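Local coordinates for putative branched-chain amino acid ABC transporter, periplasmic branched-chain amino acid-binding protein (PDB 4RU0) that probably binds a branched-chain amino acid or similar small solute in the periplasm and delivers it to an ABC transporter for uptake, at residues A[388-400]-A[411-423]. Numbering follows the deposited sequence.
Sequences CRDHEGGGAARVQ and SEWIAADRALLRP
Antiparallel backbone pairing joins Ala397 to Ile414, and it illustrates how side chains can carry a hairpin contact on past the end of its ladder. Ile414 N gives Ala397 O a nearly straight bond of 2.9 Å, while Ala397 N returns a longer bond to Ile414 O at 3.3 Å. Ala396 and Ala415 form the adjoining non-hydrogen-bonded pair. Toward the turn, Ser411 OG replaces a backbone acceptor: it accepts a hydrogen bond from Val399 N at 3.0 Å and donates one to Glu412 O, in the carbonyl plane.

Aromatic packing centres on Trp413. Arg398 crosses the indole at about a right angle, laying CG over the six-membered ring, 3.6 Å from its centroid, as a CH-pi contact. A bend at chi3 (65°) then turns the guanidinium up steeply over the pyrrole side, a cation-pi contact with the two planes 76° apart. A leucine in place of Trp413 would probably leave the Arg398 chain without its flat support and its guanidinium freer to swing.

Charged groups take over beyond the strands. Arg422 grips Arg389 O end-on with NH1 and NH2, at 3.0 and 3.1 Å, although the two guanidinium groups lie close enough that some repulsion is likely, probably eased by Asp426, the salt-bridge partner of Arg422. Arg418 forms a salt bridge with Asp390 through OD2, its exact geometry doubtful. Asp390 OD1 accepts from Glu392 N, closing an Asx turn, and from Gly393 N, which extends it to an Asx motif, both from one face of the carboxylate. A water donates to both Gly394 O and Ala416 O.

Strand 407-415 edges the mixed sheet of this periplasmic-binding-protein fold, with 396-402 between it and strand 287-290; helix 157-172 packs against Val399, Ala416 and Arg418, and helix 197-207 against the start of helix 418-435.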
ATOM      1  N   CYS A 388      -0.510  15.328 -12.159  1.00 44.78           N
ATOM      2  CA  CYS A 388       0.570  14.879 -13.025  1.00 43.96           C
ATOM      3  C   CYS A 388       1.897  14.916 -12.266  1.00 51.70           C
ATOM      4  O   CYS A 388       2.783  14.098 -12.489  1.00 46.51           O
ATOM      5  CB  CYS A 388       0.648  15.746 -14.280  1.00 44.65           C
ATOM      6  SG  CYS A 388       2.220  15.626 -15.170  1.00 75.86           S
ATOM      7  N   ARG A 389       2.004  15.870 -11.351  1.00 43.60           N
ATOM      8  CA  ARG A 389       3.202  16.067 -10.550  1.00 43.06           C
ATOM      9  C   ARG A 389       3.265  15.090  -9.369  1.00 44.31           C
ATOM     10  O   ARG A 389       4.337  14.838  -8.814  1.00 41.66           O
ATOM     11  CB  ARG A 389       3.238  17.514 -10.046  1.00 52.04           C
ATOM     12  CG  ARG A 389       4.586  18.012  -9.582  1.00 58.04           C
ATOM     13  CD  ARG A 389       4.421  19.313  -8.811  1.00 61.51           C
ATOM     14  NE  ARG A 389       3.674  19.106  -7.573  1.00 58.92           N
ATOM     15  CZ  ARG A 389       4.237  18.998  -6.375  1.00 53.73           C
ATOM     16  NH1 ARG A 389       3.487  18.801  -5.297  1.00 51.51           N
ATOM     17  NH2 ARG A 389       5.554  19.093  -6.256  1.00 51.63           N
ATOM     18  N   ASP A 390       2.113  14.536  -8.993  1.00 42.54           N
ATOM     19  CA  ASP A 390       2.014  13.719  -7.784  1.00 42.10           C
ATOM     20  C   ASP A 390       1.179  12.459  -7.977  1.00 41.91           C
ATOM     21  O   ASP A 390      -0.043  12.485  -7.858  1.00 42.67           O
ATOM     22  CB  ASP A 390       1.427  14.550  -6.639  1.00 44.33           C
ATOM     23  CG  ASP A 390       1.193  13.733  -5.378  1.00 46.91           C
ATOM     24  OD1 ASP A 390       1.902  12.724  -5.171  1.00 51.51           O
ATOM     25  OD2 ASP A 390       0.296  14.100  -4.589  1.00 43.44           O
ATOM     26  N   HIS A 391       1.853  11.346  -8.238  1.00 41.02           N
ATOM     27  CA  HIS A 391       1.173  10.075  -8.453  1.00 40.88           C
ATOM     28  C   HIS A 391       0.949   9.300  -7.148  1.00 41.31           C
ATOM     29  O   HIS A 391       0.510   8.148  -7.167  1.00 40.63           O
ATOM     30  CB  HIS A 391       1.965   9.223  -9.449  1.00 40.16           C
ATOM     31  CG  HIS A 391       1.781   9.643 -10.877  1.00 40.49           C
ATOM     32  ND1 HIS A 391       2.239   8.891 -11.936  1.00 40.08           N
ATOM     33  CD2 HIS A 391       1.182  10.730 -11.416  1.00 41.29           C
ATOM     34  CE1 HIS A 391       1.929   9.498 -13.073  1.00 40.59           C
ATOM     35  NE2 HIS A 391       1.289  10.620 -12.778  1.00 41.33           N
ATOM     36  N   GLU A 392       1.241   9.938  -6.019  1.00 40.83           N
ATOM     37  CA  GLU A 392       0.970   9.336  -4.718  1.00 40.86           C
ATOM     38  C   GLU A 392      -0.388   9.800  -4.217  1.00 41.95           C
ATOM     39  O   GLU A 392      -1.286   8.993  -3.984  1.00 42.33           O
ATOM     40  CB  GLU A 392       2.058   9.689  -3.698  1.00 40.44           C
ATOM     41  CG  GLU A 392       1.872   8.978  -2.366  1.00 40.47           C
ATOM     42  CD  GLU A 392       2.867   9.420  -1.301  1.00 47.78           C
ATOM     43  OE1 GLU A 392       3.526  10.467  -1.480  1.00 48.70           O
ATOM     44  OE2 GLU A 392       2.986   8.713  -0.276  1.00 46.70           O
ATOM     45  N   GLY A 393      -0.522  11.110  -4.043  1.00 42.57           N
ATOM     46  CA  GLY A 393      -1.805  11.726  -3.749  1.00 43.79           C
ATOM     47  C   GLY A 393      -2.375  11.507  -2.361  1.00 44.33           C
ATOM     48  O   GLY A 393      -3.488  11.952  -2.081  1.00 45.49           O
ATOM     49  N   GLY A 394      -1.627  10.832  -1.491  1.00 50.48           N
ATOM     50  CA  GLY A 394      -2.101  10.550  -0.143  1.00 44.16           C
ATOM     51  C   GLY A 394      -1.083  10.869   0.936  1.00 46.29           C
ATOM     52  O   GLY A 394      -1.034  11.985   1.449  1.00 50.29           O
ATOM     53  N   GLY A 395      -0.273   9.876   1.289  1.00 42.87           N
ATOM     54  CA  GLY A 395       0.808  10.069   2.234  1.00 42.44           C
ATOM     55  C   GLY A 395       0.423  10.009   3.704  1.00 51.45           C
ATOM     56  O   GLY A 395       1.166  10.492   4.549  1.00 51.92           O
ATOM     57  N   ALA A 396      -0.726   9.419   4.024  1.00 38.66           N
ATOM     58  CA  ALA A 396      -1.121   9.271   5.422  1.00 37.98           C
ATOM     59  C   ALA A 396      -1.236   7.806   5.826  1.00 30.87           C
ATOM     60  O   ALA A 396      -1.326   6.924   4.976  1.00 30.56           O
ATOM     61  CB  ALA A 396      -2.431   9.992   5.686  1.00 33.75           C
ATOM     62  N   ALA A 397      -1.227   7.557   7.132  1.00 33.84           N
ATOM     63  CA  ALA A 397      -1.414   6.212   7.664  1.00 30.45           C
ATOM     64  C   ALA A 397      -2.029   6.273   9.050  1.00 31.38           C
ATOM     65  O   ALA A 397      -1.986   7.310   9.708  1.00 31.80           O
ATOM     66  CB  ALA A 397      -0.096   5.463   7.709  1.00 28.58           C
ATOM     67  N   ARG A 398      -2.595   5.156   9.490  1.00 36.76           N
ATOM     68  CA  ARG A 398      -3.122   5.046  10.841  1.00 34.50           C
ATOM     69  C   ARG A 398      -2.311   4.037  11.637  1.00 31.44           C
ATOM     70  O   ARG A 398      -1.733   3.110  11.070  1.00 31.84           O
ATOM     71  CB  ARG A 398      -4.597   4.641  10.818  1.00 34.84           C
ATOM     72  CG  ARG A 398      -5.511   5.674  10.186  1.00 41.92           C
ATOM     73  CD  ARG A 398      -6.942   5.173  10.100  1.00 47.71           C
ATOM     74  NE  ARG A 398      -7.539   4.960  11.415  1.00 54.93           N
ATOM     75  CZ  ARG A 398      -8.309   5.846  12.039  1.00 59.27           C
ATOM     76  NH1 ARG A 398      -8.576   7.012  11.468  1.00 69.15           N
ATOM     77  NH2 ARG A 398      -8.813   5.567  13.234  1.00 50.88           N
ATOM     78  N   VAL A 399      -2.263   4.226  12.949  1.00 31.61           N
ATOM     79  CA  VAL A 399      -1.565   3.298  13.825  1.00 30.68           C
ATOM     80  C   VAL A 399      -2.564   2.350  14.477  1.00 32.12           C
ATOM     81  O   VAL A 399      -3.611   2.777  14.957  1.00 33.76           O
ATOM     82  CB  VAL A 399      -0.772   4.041  14.911  1.00 29.94           C
ATOM     83  CG1 VAL A 399       0.030   3.058  15.761  1.00 29.01           C
ATOM     84  CG2 VAL A 399       0.135   5.091  14.278  1.00 28.92           C
ATOM     85  N   GLN A 400      -2.253   1.061  14.473  1.00 31.73           N
ATOM     86  CA  GLN A 400      -3.093   0.095  15.161  1.00 34.63           C
ATOM     87  C   GLN A 400      -2.248  -0.782  16.076  1.00 35.70           C
ATOM     88  O   GLN A 400      -1.075  -1.037  15.790  1.00 30.82           O
ATOM     89  CB  GLN A 400      -3.873  -0.760  14.161  1.00 34.34           C
ATOM     90  CG  GLN A 400      -3.010  -1.574  13.228  1.00 33.09           C
ATOM     91  CD  GLN A 400      -3.828  -2.300  12.189  1.00 41.02           C
ATOM     92  OE1 GLN A 400      -4.909  -1.848  11.813  1.00 43.77           O
ATOM     93  NE2 GLN A 400      -3.320  -3.436  11.718  1.00 43.07           N
ATOM     94  N   SER A 411      -4.939   5.767  16.610  1.00 36.73           N
ATOM     95  CA  SER A 411      -4.653   7.092  16.074  1.00 36.61           C
ATOM     96  C   SER A 411      -5.595   7.450  14.942  1.00 39.36           C
ATOM     97  O   SER A 411      -6.205   6.577  14.325  1.00 38.65           O
ATOM     98  CB  SER A 411      -3.204   7.184  15.581  1.00 34.30           C
ATOM     99  OG  SER A 411      -3.107   6.874  14.199  1.00 33.78           O
ATOM    100  N   GLU A 412      -5.704   8.746  14.674  1.00 42.62           N
ATOM    101  CA  GLU A 412      -6.358   9.223  13.465  1.00 40.04           C
ATOM    102  C   GLU A 412      -5.396   9.076  12.297  1.00 48.61           C
ATOM    103  O   GLU A 412      -4.330   8.466  12.430  1.00 46.90           O
ATOM    104  CB  GLU A 412      -6.781  10.685  13.609  1.00 42.52           C
ATOM    105  CG  GLU A 412      -7.403  11.026  14.947  1.00 43.39           C
ATOM    106  CD  GLU A 412      -8.778  10.424  15.120  1.00 60.22           C
ATOM    107  OE1 GLU A 412      -9.412  10.075  14.100  1.00 58.30           O
ATOM    108  OE2 GLU A 412      -9.227  10.302  16.280  1.00 64.69           O
ATOM    109  N   TRP A 413      -5.764   9.645  11.155  1.00 47.53           N
ATOM    110  CA  TRP A 413      -4.849   9.691  10.033  1.00 37.36           C
ATOM    111  C   TRP A 413      -3.710  10.650  10.350  1.00 36.28           C
ATOM    112  O   TRP A 413      -3.930  11.820  10.663  1.00 52.38           O
ATOM    113  CB  TRP A 413      -5.568  10.111   8.749  1.00 40.04           C
ATOM    114  CG  TRP A 413      -6.549   9.093   8.245  1.00 39.67           C
ATOM    115  CD1 TRP A 413      -7.905   9.127   8.384  1.00 45.60           C
ATOM    116  CD2 TRP A 413      -6.249   7.888   7.528  1.00 38.43           C
ATOM    117  NE1 TRP A 413      -8.470   8.022   7.797  1.00 46.90           N
ATOM    118  CE2 TRP A 413      -7.476   7.246   7.263  1.00 45.97           C
ATOM    119  CE3 TRP A 413      -5.064   7.290   7.084  1.00 38.16           C
ATOM    120  CZ2 TRP A 413      -7.554   6.035   6.572  1.00 44.65           C
ATOM    121  CZ3 TRP A 413      -5.142   6.086   6.398  1.00 35.74           C
ATOM    122  CH2 TRP A 413      -6.378   5.475   6.145  1.00 40.57           C
ATOM    123  N   ILE A 414      -2.491  10.127  10.291  1.00 38.49           N
ATOM    124  CA  ILE A 414      -1.287  10.920  10.465  1.00 33.10           C
ATOM    125  C   ILE A 414      -0.723  11.295   9.098  1.00 39.43           C
ATOM    126  O   ILE A 414      -0.221  10.434   8.375  1.00 42.08           O
ATOM    127  CB  ILE A 414      -0.213  10.149  11.262  1.00 40.37           C
ATOM    128  CG1 ILE A 414      -0.825   9.498  12.508  1.00 37.93           C
ATOM    129  CG2 ILE A 414       0.954  11.057  11.611  1.00 30.61           C
ATOM    130  CD1 ILE A 414      -1.374  10.483  13.515  1.00 33.23           C
ATOM    131  N   ALA A 415      -0.805  12.572   8.740  1.00 36.98           N
ATOM    132  CA  ALA A 415      -0.314  13.028   7.441  1.00 37.23           C
ATOM    133  C   ALA A 415       1.210  13.167   7.425  1.00 35.88           C
ATOM    134  O   ALA A 415       1.816  13.556   8.423  1.00 33.49           O
ATOM    135  CB  ALA A 415      -0.965  14.353   7.068  1.00 35.63           C
ATOM    136  N   ALA A 416       1.819  12.851   6.284  1.00 31.00           N
ATOM    137  CA  ALA A 416       3.258  13.032   6.091  1.00 29.81           C
ATOM    138  C   ALA A 416       3.581  14.459   5.681  1.00 38.25           C
ATOM    139  O   ALA A 416       2.735  15.158   5.122  1.00 41.03           O
ATOM    140  CB  ALA A 416       3.780  12.074   5.041  1.00 28.54           C
ATOM    141  N   ASP A 417       4.811  14.884   5.949  1.00 30.43           N
ATOM    142  CA  ASP A 417       5.286  16.175   5.470  1.00 31.59           C
ATOM    143  C   ASP A 417       5.877  15.994   4.077  1.00 36.24           C
ATOM    144  O   ASP A 417       7.099  15.983   3.898  1.00 32.09           O
ATOM    145  CB  ASP A 417       6.320  16.766   6.425  1.00 31.57           C
ATOM    146  CG  ASP A 417       6.574  18.240   6.169  1.00 46.71           C
ATOM    147  OD1 ASP A 417       6.020  18.789   5.189  1.00 49.17           O
ATOM    148  OD2 ASP A 417       7.342  18.850   6.942  1.00 48.31           O
ATOM    149  N   ARG A 418       5.002  15.841   3.092  1.00 31.59           N
ATOM    150  CA  ARG A 418       5.440  15.509   1.747  1.00 34.55           C
ATOM    151  C   ARG A 418       6.199  16.661   1.091  1.00 36.59           C
ATOM    152  O   ARG A 418       7.073  16.435   0.256  1.00 37.56           O
ATOM    153  CB  ARG A 418       4.242  15.099   0.899  1.00 34.20           C
ATOM    154  CG  ARG A 418       3.621  13.787   1.344  1.00 30.59           C
ATOM    155  CD  ARG A 418       2.146  13.739   1.023  1.00 31.90           C
ATOM    156  NE  ARG A 418       1.917  13.832  -0.406  1.00 49.98           N
ATOM    157  CZ  ARG A 418       0.747  14.122  -0.962  1.00 47.98           C
ATOM    158  NH1 ARG A 418      -0.318  14.360  -0.203  1.00 45.67           N
ATOM    159  NH2 ARG A 418       0.650  14.182  -2.280  1.00 44.44           N
ATOM    160  N   ALA A 419       5.870  17.890   1.477  1.00 36.94           N
ATOM    161  CA  ALA A 419       6.578  19.060   0.966  1.00 39.06           C
ATOM    162  C   ALA A 419       8.046  19.003   1.375  1.00 40.67           C
ATOM    163  O   ALA A 419       8.940  19.313   0.583  1.00 42.71           O
ATOM    164  CB  ALA A 419       5.933  20.339   1.469  1.00 37.37           C
ATOM    165  N   LEU A 420       8.286  18.591   2.614  1.00 33.32           N
ATOM    166  CA  LEU A 420       9.636  18.487   3.142  1.00 32.59           C
ATOM    167  C   LEU A 420      10.474  17.449   2.391  1.00 39.95           C
ATOM    168  O   LEU A 420      11.666  17.650   2.160  1.00 38.58           O
ATOM    169  CB  LEU A 420       9.579  18.141   4.630  1.00 34.49           C
ATOM    170  CG  LEU A 420      10.900  17.931   5.362  1.00 31.22           C
ATOM    171  CD1 LEU A 420      11.776  19.163   5.223  1.00 33.22           C
ATOM    172  CD2 LEU A 420      10.628  17.620   6.824  1.00 30.75           C
ATOM    173  N   LEU A 421       9.840  16.344   2.004  1.00 33.79           N
ATOM    174  CA  LEU A 421      10.534  15.243   1.332  1.00 37.34           C
ATOM    175  C   LEU A 421      10.671  15.424  -0.177  1.00 31.74           C
ATOM    176  O   LEU A 421      11.488  14.755  -0.813  1.00 40.18           O
ATOM    177  CB  LEU A 421       9.809  13.926   1.592  1.00 27.20           C
ATOM    178  CG  LEU A 421       9.644  13.477   3.033  1.00 30.70           C
ATOM    179  CD1 LEU A 421       8.672  12.307   3.083  1.00 27.43           C
ATOM    180  CD2 LEU A 421      10.990  13.092   3.616  1.00 25.83           C
ATOM    181  N   ARG A 422       9.865  16.316  -0.745  1.00 46.40           N
ATOM    182  CA  ARG A 422       9.784  16.485  -2.197  1.00 41.94           C
ATOM    183  C   ARG A 422      11.133  16.689  -2.916  1.00 40.46           C
ATOM    184  O   ARG A 422      11.308  16.188  -4.026  1.00 43.82           O
ATOM    185  CB  ARG A 422       8.844  17.647  -2.530  1.00 32.73           C
ATOM    186  CG  ARG A 422       8.556  17.805  -4.019  1.00 33.42           C
ATOM    187  CD  ARG A 422       7.686  16.672  -4.557  1.00 32.41           C
ATOM    188  NE  ARG A 422       7.794  16.557  -6.007  1.00 32.61           N
ATOM    189  CZ  ARG A 422       6.946  15.892  -6.788  1.00 33.46           C
ATOM    190  NH1 ARG A 422       5.893  15.270  -6.268  1.00 32.08           N
ATOM    191  NH2 ARG A 422       7.150  15.857  -8.101  1.00 33.47           N
ATOM    192  N   PRO A 423      12.086  17.425  -2.308  1.00 42.99           N
ATOM    193  CA  PRO A 423      13.367  17.531  -3.022  1.00 34.70           C
ATOM    194  C   PRO A 423      14.077  16.190  -3.234  1.00 37.60           C
ATOM    195  O   PRO A 423      14.748  16.018  -4.250  1.00 40.11           O
ATOM    196  CB  PRO A 423      14.192  18.445  -2.112  1.00 39.23           C
ATOM    197  CG  PRO A 423      13.175  19.305  -1.450  1.00 34.06           C
ATOM    198  CD  PRO A 423      12.010  18.388  -1.192  1.00 34.49           C
TER
HETATM  199  O   HOH W   1       0.176  13.762   3.685  1.00 38.64           O